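Local coordinates for Peptide/nickel transport system substrate-binding protein (Listeria monocytogenes serotype 1/2a, PDB 5KZT) that binds a peptide and probably, as a solute-binding protein of the OppA type, delivers it to a membrane transporter for uptake, at residues 326-329 / 334-337; 423-428 / 433-438; 337-342 / 476-481; 304-309 / 493-498. All coordinates share one frame; numbering follows the deposited sequence.

Contact 1. Residues 326-329 / 334-337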
loop_
_atom_site.group_PDB
_atom_site.type_symbol
_atom_site.label_atom_id
_atom_site.label_comp_id
_atom_site.label_asym_id
_atom_site.label_seq_id
_atom_site.Cartn_x
_atom_site.Cartn_y
_atom_site.Cartn_z
ATOM N N PHE A 326 6.196 7.628 12.817
ATOM C CA PHE A 326 6.512 6.394 12.111
ATOM C C PHE A 326 8.004 6.031 12.045
ATOM O O PHE A 326 8.382 4.874 12.244
ATOM C CB PHE A 326 5.933 6.456 10.684
ATOM C CG PHE A 326 6.159 5.189 9.899
ATOM C CD1 PHE A 326 5.622 3.994 10.344
ATOM C CD2 PHE A 326 6.936 5.184 8.740
ATOM C CE1 PHE A 326 5.841 2.805 9.638
ATOM C CE2 PHE A 326 7.161 4.008 8.038
ATOM C CZ PHE A 326 6.610 2.828 8.480
ATOM N N THR A 327 8.844 7.006 11.737
ATOM C CA THR A 327 10.268 6.766 11.507
ATOM C C THR A 327 11.116 7.877 12.170
ATOM O O THR A 327 10.722 9.034 12.181
ATOM C CB THR A 327 10.525 6.663 9.990
ATOM O OG1 THR A 327 11.889 6.348 9.759
ATOM C CG2 THR A 327 10.198 7.940 9.282
ATOM N N PHE A 328 12.267 7.498 12.734
ATOM C CA PHE A 328 13.016 8.354 13.644
ATOM C C PHE A 328 14.503 8.293 13.351
ATOM O O PHE A 328 15.020 7.292 12.863
ATOM C CB PHE A 328 12.779 7.944 15.101
ATOM C CG PHE A 328 11.331 7.985 15.515
ATOM C CD1 PHE A 328 10.503 6.890 15.289
ATOM C CD2 PHE A 328 10.800 9.114 16.131
ATOM C CE1 PHE A 328 9.162 6.929 15.647
ATOM C CE2 PHE A 328 9.464 9.147 16.513
ATOM C CZ PHE A 328 8.640 8.063 16.255
ATOM N N ASP A 329 15.163 9.402 13.639
ATOM C CA ASP A 329 16.566 9.635 13.321
ATOM C C ASP A 329 17.428 8.624 14.090
ATOM O O ASP A 329 17.287 8.503 15.301
ATOM C CB ASP A 329 16.887 11.091 13.714
ATOM C CG ASP A 329 18.291 11.552 13.326
ATOM O OD1 ASP A 329 19.216 10.734 13.249
ATOM O OD2 ASP A 329 18.482 12.770 13.133
ATOM N N GLU A 334 14.798 11.571 17.007
ATOM C CA GLU A 334 13.735 12.532 16.698
ATOM C C GLU A 334 12.981 12.139 15.441
ATOM O O GLU A 334 13.556 11.599 14.494
ATOM C CB GLU A 334 14.291 13.952 16.556
ATOM C CG GLU A 334 14.842 14.547 17.832
ATOM C CD GLU A 334 13.779 14.895 18.868
ATOM O OE1 GLU A 334 12.566 14.751 18.631
ATOM O OE2 GLU A 334 14.181 15.308 19.951
ATOM N N ASP A 335 11.678 12.420 15.440
ATOM C CA ASP A 335 10.784 12.122 14.316
ATOM C C ASP A 335 11.240 12.803 13.030
ATOM O O ASP A 335 11.513 14.017 13.029
ATOM C CB ASP A 335 9.366 12.600 14.634
ATOM C CG ASP A 335 8.316 11.966 13.753
ATOM O OD1 ASP A 335 8.506 11.843 12.521
ATOM O OD2 ASP A 335 7.260 11.581 14.316
ATOM N N TYR A 336 11.303 12.020 11.952
ATOM C CA TYR A 336 11.566 12.547 10.595
ATOM C C TYR A 336 10.777 13.818 10.305
ATOM O O TYR A 336 11.350 14.800 9.825
ATOM C CB TYR A 336 11.186 11.492 9.550
ATOM C CG TYR A 336 11.410 11.910 8.109
ATOM C CD1 TYR A 336 10.449 12.654 7.419
ATOM C CD2 TYR A 336 12.573 11.540 7.422
ATOM C CE1 TYR A 336 10.637 13.029 6.100
ATOM C CE2 TYR A 336 12.760 11.905 6.093
ATOM C CZ TYR A 336 11.796 12.646 5.439
ATOM O OH TYR A 336 11.975 13.032 4.117
ATOM N N THR A 337 9.469 13.807 10.610
ATOM C CA THR A 337 8.605 14.968 10.311
ATOM C C THR A 337 8.964 16.246 11.067
ATOM O O THR A 337 8.811 17.338 10.522
ATOM C CB THR A 337 7.101 14.685 10.543
ATOM O OG1 THR A 337 6.873 14.286 11.892
ATOM C CG2 THR A 337 6.626 13.637 9.637
HETATM O O HOH W 1 7.806 9.544 11.204
#
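Residues 326-329 and 334-337 run against each other through a single beta bridge between Phe328 and Asp335, whose CA atoms are 4.4 Å apart. Two nearly straight backbone bonds frame it: Tyr336 N gives its proton to Thr327 O at 3.1 Å, with 174° at the hydrogen, and Asp329 N to Glu334 O at 2.9 Å. Glu334 O also receives a CA-H...O contact from Phe328 CA. The Phe328 side chain, with CG turned away from its own carbonyl carbon (chi1 -58°), meets the Asp335 backbone obliquely, CD2 3.5 Å from Asp335 N, and the ring and the carboxylate are turned 55° to each other. On the buried side Thr327 CG2 packs alongside Tyr336 CB at 3.7 Å, the two side chains running abreast. The Tyr336 ring continues to helix 471-487, where its hydroxyl bonds to Met477 O. Asp335 has both carboxylate oxygens engaged: OD2 accepts from Gly325 N, while OD1 accepts from Thr337 N at 2.9 Å, approached on the anti side and well out of the carboxylate plane, and weakly from Thr337 OG1. Water 1 accepts from Thr327 N and donates to Asp335 OD1, tying the aspartate to the incoming loop. The result is a short loop closed by a single bridge that leads directly into helix 336-340, with Asp335 as the N-cap of that helix.

Contact 2. Residues 423-428 / 433-438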
loop_
_atom_site.group_PDB
_atom_site.type_symbol
_atom_site.label_atom_id
_atom_site.label_comp_id
_atom_site.label_asym_id
_atom_site.label_seq_id
_atom_site.Cartn_x
_atom_site.Cartn_y
_atom_site.Cartn_z
ATOM N N SER A 423 -4.691 10.028 -3.972
ATOM C CA SER A 423 -4.017 8.736 -3.794
ATOM C C SER A 423 -3.505 8.583 -2.400
ATOM O O SER A 423 -3.452 9.532 -1.651
ATOM C CB SER A 423 -2.897 8.591 -4.791
ATOM O OG SER A 423 -3.381 8.904 -6.105
ATOM N N GLY A 424 -3.152 7.364 -2.039
ATOM C CA GLY A 424 -2.588 7.124 -0.720
ATOM C C GLY A 424 -1.524 6.070 -0.743
ATOM O O GLY A 424 -1.555 5.165 -1.593
ATOM N N TRP A 425 -0.595 6.181 0.208
ATOM C CA TRP A 425 0.447 5.203 0.369
ATOM C C TRP A 425 0.570 4.821 1.812
ATOM O O TRP A 425 0.664 5.694 2.679
ATOM C CB TRP A 425 1.776 5.743 -0.143
ATOM C CG TRP A 425 2.832 4.706 -0.250
ATOM C CD1 TRP A 425 3.888 4.516 0.596
ATOM C CD2 TRP A 425 2.956 3.728 -1.269
ATOM N NE1 TRP A 425 4.661 3.468 0.169
ATOM C CE2 TRP A 425 4.121 2.968 -0.982
ATOM C CE3 TRP A 425 2.204 3.416 -2.407
ATOM C CZ2 TRP A 425 4.549 1.912 -1.794
ATOM C CZ3 TRP A 425 2.620 2.362 -3.213
ATOM C CH2 TRP A 425 3.790 1.627 -2.905
ATOM N N GLY A 426 0.596 3.515 2.044
ATOM C CA GLY A 426 0.922 2.926 3.333
ATOM C C GLY A 426 2.300 2.298 3.260
ATOM O O GLY A 426 2.706 1.781 2.203
ATOM N N PRO A 427 3.040 2.316 4.371
ATOM C CA PRO A 427 4.430 1.873 4.335
ATOM C C PRO A 427 4.572 0.365 4.187
ATOM O O PRO A 427 3.784 -0.375 4.757
ATOM C CB PRO A 427 4.969 2.335 5.679
ATOM C CG PRO A 427 3.770 2.285 6.578
ATOM C CD PRO A 427 2.619 2.709 5.728
ATOM N N ASP A 428 5.599 -0.066 3.463
ATOM C CA ASP A 428 5.924 -1.498 3.324
ATOM C C ASP A 428 7.049 -1.957 4.250
ATOM O O ASP A 428 7.265 -3.154 4.379
ATOM C CB ASP A 428 6.293 -1.800 1.874
ATOM C CG ASP A 428 5.208 -1.370 0.909
ATOM O OD1 ASP A 428 4.021 -1.440 1.280
ATOM O OD2 ASP A 428 5.532 -0.913 -0.199
ATOM N N SER A 433 12.296 5.847 3.059
ATOM C CA SER A 433 12.403 5.444 1.657
ATOM C C SER A 433 11.172 4.738 1.111
ATOM O O SER A 433 10.899 4.844 -0.085
ATOM C CB SER A 433 13.652 4.584 1.423
ATOM O OG SER A 433 13.588 3.352 2.129
ATOM N N THR A 434 10.419 4.027 1.951
ATOM C CA THR A 434 9.177 3.423 1.475
ATOM C C THR A 434 8.246 4.467 0.824
ATOM O O THR A 434 7.589 4.173 -0.175
ATOM C CB THR A 434 8.444 2.593 2.552
ATOM O OG1 THR A 434 7.369 1.857 1.932
ATOM C CG2 THR A 434 7.909 3.458 3.702
ATOM N N PHE A 435 8.238 5.692 1.353
ATOM C CA PHE A 435 7.487 6.810 0.759
ATOM C C PHE A 435 8.280 7.567 -0.315
ATOM O O PHE A 435 7.773 7.839 -1.418
ATOM C CB PHE A 435 7.068 7.800 1.856
ATOM C CG PHE A 435 6.045 7.237 2.823
ATOM C CD1 PHE A 435 4.690 7.373 2.566
ATOM C CD2 PHE A 435 6.442 6.578 3.984
ATOM C CE1 PHE A 435 3.754 6.843 3.444
ATOM C CE2 PHE A 435 5.512 6.035 4.850
ATOM C CZ PHE A 435 4.161 6.169 4.571
ATOM N N LEU A 436 9.513 7.912 0.004
ATOM C CA LEU A 436 10.276 8.818 -0.864
ATOM C C LEU A 436 10.627 8.190 -2.215
ATOM O O LEU A 436 10.612 8.877 -3.236
ATOM C CB LEU A 436 11.534 9.303 -0.148
ATOM C CG LEU A 436 11.344 10.085 1.169
ATOM C CD1 LEU A 436 12.655 10.183 1.937
ATOM C CD2 LEU A 436 10.782 11.464 0.915
ATOM N N ASP A 437 10.908 6.885 -2.222
ATOM C CA ASP A 437 11.273 6.188 -3.439
ATOM C C ASP A 437 10.197 6.174 -4.529
ATOM O O ASP A 437 10.503 5.937 -5.694
ATOM C CB ASP A 437 11.647 4.742 -3.135
ATOM C CG ASP A 437 12.979 4.609 -2.451
ATOM O OD1 ASP A 437 13.731 5.602 -2.295
ATOM O OD2 ASP A 437 13.288 3.478 -2.060
ATOM N N LEU A 438 8.947 6.435 -4.163
ATOM C CA LEU A 438 7.878 6.483 -5.153
ATOM C C LEU A 438 8.108 7.487 -6.288
ATOM O O LEU A 438 7.698 7.250 -7.422
ATOM C CB LEU A 438 6.561 6.845 -4.463
ATOM C CG LEU A 438 6.081 5.919 -3.341
ATOM C CD1 LEU A 438 4.789 6.456 -2.719
ATOM C CD2 LEU A 438 5.900 4.489 -3.807
HETATM O O HOH W 2 7.970 0.345 -0.224
#
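The indole of Trp425 has Leu438 over one face and Phe435 at its edge. Leu438 CD2 makes a CH-pi contact, 3.5 Å from the centroid of the six-membered ring and almost along its normal, while Leu438 CD1 reaches the same indole at CG and CD2 of Trp425. At the other ring, the pyrrole edge points at the face of Phe435 in an offset edge-to-face pair, centroids 5.1 Å apart and planes at 75°; the side chains come nearest at Trp425 CD1 and Phe435 CD1, 3.6 Å apart. This is the end of strand 420-425 packing on the short helix 433-436 and the 3-10 turn after it, in the peptide-binding cleft of a substrate-binding protein. Gly424 and Gly426 form backbone hydrogen bonds with the bound peptide, Trp425 packs on the peptide backbone, and Asp428 OD1 bonds to it. A chi1 of -169° swings the tryptophan ring toward the helix, bringing NE1 to 3.0 Å from Thr434 O. The Phe435 ring also has Trp425 O at its edge, and its CE2 meets Pro427 CB, the two side chains lying abreast. Thr434 divides its branches: CG2 packs on Pro427 CB, and OG1 accepts a nearly straight bond from Asp428 N, across the contact, at 3.0 Å and 175°. Asp428 OD2 is bonded to Tyr113 OH and also receives a proton from water 2, so both carboxylate oxygens are engaged. That water lies 2.7 Å from Thr434 OG1.

Contact 3. Residues 337-342 / 476-481; sequences TKESGK and EMVKAE
Helix 336-340 ends against the flank of the long helix 471-487, and Ser340, in its last turn, makes the polar link between them. Ser340 OG donates to Glu481 OE2 at 2.7 Å, meeting the oxygen on its anti lone pair, away from OE1. The serine hydroxyl is swung to the side remote from its own amide nitrogen (chi1 -164°), which aims it across the gap at the carboxylate. The glutamate reaches over with an extended chain. Its carboxylate is well occupied, since OE2 also accepts from Asn320 ND2 and OE1 from Val322 N, so it joins the second helix to the loop after strand 316-317 as well as to Ser340. Just beyond Ser340, Gly341 leaves the helical conformation with positive phi, and its N still bonds back to Thr337 O at 3.0 Å, so the short helix stops right at the interface. Water 3 bridges the two helices a second time, donating to Ser340 OG and to Val478 O, each at 2.7 Å. Ser340 OG is also hydrogen-bonded to His343 NE2. Val478 supplies the van der Waals part: CG1 rests near the backbone of Glu339 and Ser340, 3.9 Å from Glu339 O, and CG2 lies 3.7 Å from Glu339 OE1. The Glu339 and Val478 side chains cross at about a right angle, and the carboxylate passes the valine to accept from Trp474 NE1 through OE1.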
loop_
_atom_site.group_PDB
_atom_site.type_symbol
_atom_site.label_atom_id
_atom_site.label_comp_id
_atom_site.label_asym_id
_atom_site.label_seq_id
_atom_site.Cartn_x
_atom_site.Cartn_y
_atom_site.Cartn_z
ATOM N N THR A 337 9.469 13.807 10.610
ATOM C CA THR A 337 8.605 14.968 10.311
ATOM C C THR A 337 8.964 16.246 11.067
ATOM O O THR A 337 8.811 17.338 10.522
ATOM C CB THR A 337 7.101 14.685 10.543
ATOM O OG1 THR A 337 6.873 14.286 11.892
ATOM C CG2 THR A 337 6.626 13.637 9.637
ATOM N N LYS A 338 9.438 16.117 12.304
ATOM C CA LYS A 338 9.927 17.278 13.074
ATOM C C LYS A 338 11.206 17.873 12.425
ATOM O O LYS A 338 11.346 19.096 12.306
ATOM C CB LYS A 338 10.155 16.868 14.543
ATOM C CG LYS A 338 10.676 17.950 15.478
ATOM C CD LYS A 338 11.154 17.378 16.817
ATOM C CE LYS A 338 11.660 18.464 17.766
ATOM N NZ LYS A 338 12.822 19.209 17.209
ATOM N N GLU A 339 12.115 17.009 11.983
ATOM C CA GLU A 339 13.345 17.448 11.294
ATOM C C GLU A 339 13.059 18.039 9.918
ATOM O O GLU A 339 13.711 18.986 9.513
ATOM C CB GLU A 339 14.362 16.302 11.178
ATOM C CG GLU A 339 14.770 15.740 12.530
ATOM C CD GLU A 339 15.823 14.666 12.448
ATOM O OE1 GLU A 339 15.915 13.964 11.419
ATOM O OE2 GLU A 339 16.552 14.523 13.432
ATOM N N SER A 340 12.097 17.471 9.196
ATOM C CA SER A 340 11.718 17.980 7.877
ATOM C C SER A 340 10.967 19.308 7.947
ATOM O O SER A 340 11.067 20.129 7.029
ATOM C CB SER A 340 10.843 16.965 7.151
ATOM O OG SER A 340 10.774 17.262 5.770
ATOM N N GLY A 341 10.196 19.492 9.022
ATOM C CA GLY A 341 9.254 20.600 9.132
ATOM C C GLY A 341 8.039 20.451 8.239
ATOM O O GLY A 341 7.895 19.464 7.472
ATOM N N LYS A 342 7.157 21.439 8.318
ATOM C CA LYS A 342 5.952 21.439 7.495
ATOM C C LYS A 342 6.272 21.937 6.084
ATOM O O LYS A 342 7.154 22.761 5.910
ATOM C CB LYS A 342 4.857 22.284 8.133
ATOM C CG LYS A 342 4.339 21.710 9.434
ATOM C CD LYS A 342 3.332 22.655 10.066
ATOM C CE LYS A 342 2.649 22.068 11.293
ATOM N NZ LYS A 342 3.619 21.571 12.317
ATOM N N GLU A 476 20.116 13.003 4.318
ATOM C CA GLU A 476 19.766 13.249 2.929
ATOM C C GLU A 476 18.297 12.968 2.654
ATOM O O GLU A 476 17.651 13.765 1.987
ATOM C CB GLU A 476 20.672 12.443 1.998
ATOM C CG GLU A 476 22.132 12.886 2.057
ATOM C CD GLU A 476 22.378 14.252 1.426
ATOM O OE1 GLU A 476 22.372 14.342 0.179
ATOM O OE2 GLU A 476 22.608 15.237 2.174
ATOM N N MET A 477 17.760 11.882 3.213
ATOM C CA MET A 477 16.321 11.597 3.090
ATOM C C MET A 477 15.455 12.730 3.643
ATOM O O MET A 477 14.419 13.043 3.075
ATOM C CB MET A 477 15.962 10.250 3.750
ATOM C CG MET A 477 16.438 9.045 2.936
ATOM S SD MET A 477 15.802 7.439 3.445
ATOM C CE MET A 477 16.415 7.369 5.126
ATOM N N VAL A 478 15.884 13.353 4.746
ATOM C CA VAL A 478 15.177 14.518 5.305
ATOM C C VAL A 478 15.146 15.628 4.252
ATOM O O VAL A 478 14.087 16.190 3.944
ATOM C CB VAL A 478 15.834 14.991 6.624
ATOM C CG1 VAL A 478 15.231 16.309 7.115
ATOM C CG2 VAL A 478 15.705 13.895 7.689
ATOM N N LYS A 479 16.306 15.909 3.669
ATOM C CA LYS A 479 16.415 16.950 2.657
ATOM C C LYS A 479 15.546 16.687 1.430
ATOM O O LYS A 479 15.016 17.624 0.827
ATOM C CB LYS A 479 17.872 17.124 2.218
ATOM C CG LYS A 479 18.781 17.672 3.293
ATOM C CD LYS A 479 20.210 17.759 2.771
ATOM C CE LYS A 479 21.147 18.310 3.811
ATOM N NZ LYS A 479 20.688 19.641 4.302
ATOM N N ALA A 480 15.410 15.412 1.066
ATOM C CA ALA A 480 14.659 15.031 -0.120
ATOM C C ALA A 480 13.223 15.519 -0.086
ATOM O O ALA A 480 12.685 15.893 -1.123
ATOM C CB ALA A 480 14.678 13.524 -0.302
ATOM N N GLU A 481 12.597 15.511 1.095
ATOM C CA GLU A 481 11.194 15.889 1.190
ATOM C C GLU A 481 10.980 17.365 0.845
ATOM O O GLU A 481 9.959 17.737 0.248
ATOM C CB GLU A 481 10.597 15.544 2.565
ATOM C CG GLU A 481 9.068 15.596 2.547
ATOM C CD GLU A 481 8.420 15.127 3.840
ATOM O OE1 GLU A 481 7.512 14.288 3.769
ATOM O OE2 GLU A 481 8.806 15.604 4.922
HETATM O O HOH W 3 12.847 18.511 4.524
#

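Contact 4. Residues 304-309 / 493-498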
loop_
_atom_site.group_PDB
_atom_site.type_symbol
_atom_site.label_atom_id
_atom_site.label_comp_id
_atom_site.label_asym_id
_atom_site.label_seq_id
_atom_site.Cartn_x
_atom_site.Cartn_y
_atom_site.Cartn_z
ATOM N N GLN A 304 -7.508 21.117 7.390
ATOM C CA GLN A 304 -8.106 20.936 8.712
ATOM C C GLN A 304 -9.598 20.696 8.580
ATOM O O GLN A 304 -10.134 19.746 9.162
ATOM C CB GLN A 304 -7.823 22.139 9.621
ATOM C CG GLN A 304 -8.240 21.950 11.081
ATOM C CD GLN A 304 -7.427 20.860 11.735
ATOM O OE1 GLN A 304 -6.201 20.968 11.808
ATOM N NE2 GLN A 304 -8.092 19.785 12.190
ATOM N N SER A 305 -10.260 21.541 7.790
ATOM C CA SER A 305 -11.696 21.436 7.574
ATOM C C SER A 305 -12.039 20.116 6.898
ATOM O O SER A 305 -13.000 19.457 7.292
ATOM C CB SER A 305 -12.205 22.602 6.731
ATOM O OG SER A 305 -13.590 22.494 6.540
ATOM N N TYR A 306 -11.232 19.740 5.901
ATOM C CA TYR A 306 -11.349 18.446 5.237
ATOM C C TYR A 306 -11.452 17.308 6.255
ATOM O O TYR A 306 -12.428 16.560 6.251
ATOM C CB TYR A 306 -10.163 18.200 4.286
ATOM C CG TYR A 306 -10.284 16.900 3.547
ATOM C CD1 TYR A 306 -10.968 16.836 2.338
ATOM C CD2 TYR A 306 -9.745 15.726 4.061
ATOM C CE1 TYR A 306 -11.104 15.646 1.653
ATOM C CE2 TYR A 306 -9.883 14.526 3.383
ATOM C CZ TYR A 306 -10.560 14.496 2.171
ATOM O OH TYR A 306 -10.703 13.318 1.482
ATOM N N THR A 307 -10.464 17.186 7.135
ATOM C CA THR A 307 -10.470 16.083 8.104
ATOM C C THR A 307 -11.611 16.205 9.111
ATOM O O THR A 307 -12.195 15.189 9.490
ATOM C CB THR A 307 -9.150 15.944 8.878
ATOM O OG1 THR A 307 -8.893 17.134 9.617
ATOM C CG2 THR A 307 -8.011 15.696 7.938
ATOM N N ASP A 308 -11.923 17.440 9.527
ATOM C CA ASP A 308 -13.034 17.715 10.464
ATOM C C ASP A 308 -14.424 17.499 9.876
ATOM O O ASP A 308 -15.392 17.415 10.621
ATOM C CB ASP A 308 -13.020 19.184 10.945
ATOM C CG ASP A 308 -11.849 19.526 11.868
ATOM O OD1 ASP A 308 -11.095 18.624 12.293
ATOM O OD2 ASP A 308 -11.684 20.741 12.163
ATOM N N THR A 309 -14.536 17.526 8.553
ATOM C CA THR A 309 -15.825 17.479 7.866
ATOM C C THR A 309 -16.024 16.154 7.157
ATOM O O THR A 309 -17.046 15.502 7.335
ATOM C CB THR A 309 -15.914 18.624 6.828
ATOM O OG1 THR A 309 -15.687 19.868 7.504
ATOM C CG2 THR A 309 -17.281 18.654 6.117
ATOM N N PRO A 493 0.475 16.385 0.096
ATOM C CA PRO A 493 -0.106 15.683 1.242
ATOM C C PRO A 493 -1.367 16.381 1.775
ATOM O O PRO A 493 -1.387 17.603 1.905
ATOM C CB PRO A 493 1.020 15.695 2.257
ATOM C CG PRO A 493 2.250 15.647 1.398
ATOM C CD PRO A 493 1.929 16.555 0.248
ATOM N N LEU A 494 -2.398 15.590 2.062
ATOM C CA LEU A 494 -3.673 16.117 2.526
ATOM C C LEU A 494 -3.931 15.672 3.953
ATOM O O LEU A 494 -4.181 16.513 4.805
ATOM C CB LEU A 494 -4.812 15.670 1.605
ATOM C CG LEU A 494 -5.588 16.819 0.964
ATOM C CD1 LEU A 494 -6.478 16.334 -0.163
ATOM C CD2 LEU A 494 -6.397 17.570 2.022
ATOM N N TYR A 495 -3.874 14.362 4.201
ATOM C CA TYR A 495 -4.077 13.815 5.551
ATOM C C TYR A 495 -3.301 12.553 5.864
ATOM O O TYR A 495 -2.907 11.799 4.969
ATOM C CB TYR A 495 -5.569 13.595 5.817
ATOM C CG TYR A 495 -6.278 12.508 5.003
ATOM C CD1 TYR A 495 -6.893 12.798 3.786
ATOM C CD2 TYR A 495 -6.389 11.211 5.485
ATOM C CE1 TYR A 495 -7.574 11.829 3.071
ATOM C CE2 TYR A 495 -7.070 10.236 4.777
ATOM C CZ TYR A 495 -7.659 10.540 3.573
ATOM O OH TYR A 495 -8.333 9.557 2.859
ATOM N N GLN A 496 -3.097 12.348 7.163
ATOM C CA GLN A 496 -2.501 11.140 7.701
ATOM C C GLN A 496 -3.677 10.292 8.142
ATOM O O GLN A 496 -4.493 10.739 8.967
ATOM C CB GLN A 496 -1.627 11.459 8.907
ATOM C CG GLN A 496 -0.574 12.518 8.652
ATOM C CD GLN A 496 0.205 12.849 9.904
ATOM O OE1 GLN A 496 0.888 11.972 10.451
ATOM N NE2 GLN A 496 0.080 14.097 10.399
ATOM N N ARG A 497 -3.780 9.084 7.615
ATOM C CA ARG A 497 -5.025 8.330 7.728
ATOM C C ARG A 497 -5.156 7.550 9.029
ATOM O O ARG A 497 -4.238 6.839 9.436
ATOM C CB ARG A 497 -5.159 7.375 6.549
ATOM C CG ARG A 497 -6.575 6.910 6.264
ATOM C CD ARG A 497 -6.785 5.451 6.534
ATOM N NE ARG A 497 -6.272 4.542 5.517
ATOM C CZ ARG A 497 -6.934 4.093 4.432
ATOM N NH1 ARG A 497 -6.327 3.251 3.609
ATOM N NH2 ARG A 497 -8.170 4.482 4.127
ATOM N N SER A 498 -6.302 7.718 9.679
ATOM C CA SER A 498 -6.812 6.748 10.653
ATOM C C SER A 498 -8.157 6.242 10.146
ATOM O O SER A 498 -8.788 6.890 9.306
ATOM C CB SER A 498 -6.953 7.369 12.046
ATOM O OG SER A 498 -5.689 7.516 12.680
#
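Helix segment 304-309 lies across strand segment 493-498 with their axes 8.6 Å apart at closest approach and 39° between their directions, the CA atoms of Thr307 and Tyr495 being 7.2 Å apart. Tyr306 makes most of the contact from the helix side. A chi1 of -178° places its ring opposite the amide nitrogen and sends it out from the helix toward the strand, where it meets two consecutive residues. In the conformer described, Leu494 CD2 stands over one face of the ring, toward its rim, 4.2 Å from CG of Tyr306. Tyr495 CD1 comes closer, 3.5 Å from Tyr306 CE2; the two phenol rings are tilted by just 25° but strongly offset, with little overlap, their centroids 5.6 Å from each other. The next residue, Thr307, packs its CG2 3.9 Å from Tyr495 CB, the two side chains running antiparallel, flank to flank. The threonine hydroxyl is turned back to its own helix, donating to Gln304 O at 2.9 Å, and so leaves the methyl for the strand. Both tyrosine hydroxyls are bonded: Tyr306 OH to Ser382 OG on helix 377-393, Tyr495 OH to a basic side chain of the bound peptide. Leu494 and Tyr495 both pair with Phe273 of strand 264-277, forming a classic beta bulge that lets the two neighbours face the helix together. The arrangement is helix-on-sheet packing in an alpha/beta lobe of a periplasmic-binding-protein type fold, with Tyr495 extending from the buried interface to the peptide site.

Contacts 1, 2 and 3 form one continuous cluster, whereas contact 4 touches none of them, its nearest atoms lying about 6 to 7 Å away and its centre about 18 to 21 Å from theirs. Contacts 1 and 3 share Thr337 and helix 336-340, and both are only partly buried; they rely on backbone bonds, a helix cap, carboxylates and bridging waters. Leu436 of contact 2 packs against Met477 of contact 3, and Phe326 of contact 1 packs on Pro427 and Phe435 of contact 2. Contacts 2 and 4 are buried, reach the same sheet and are chiefly aromatic and apolar; both include residues that meet the bound peptide.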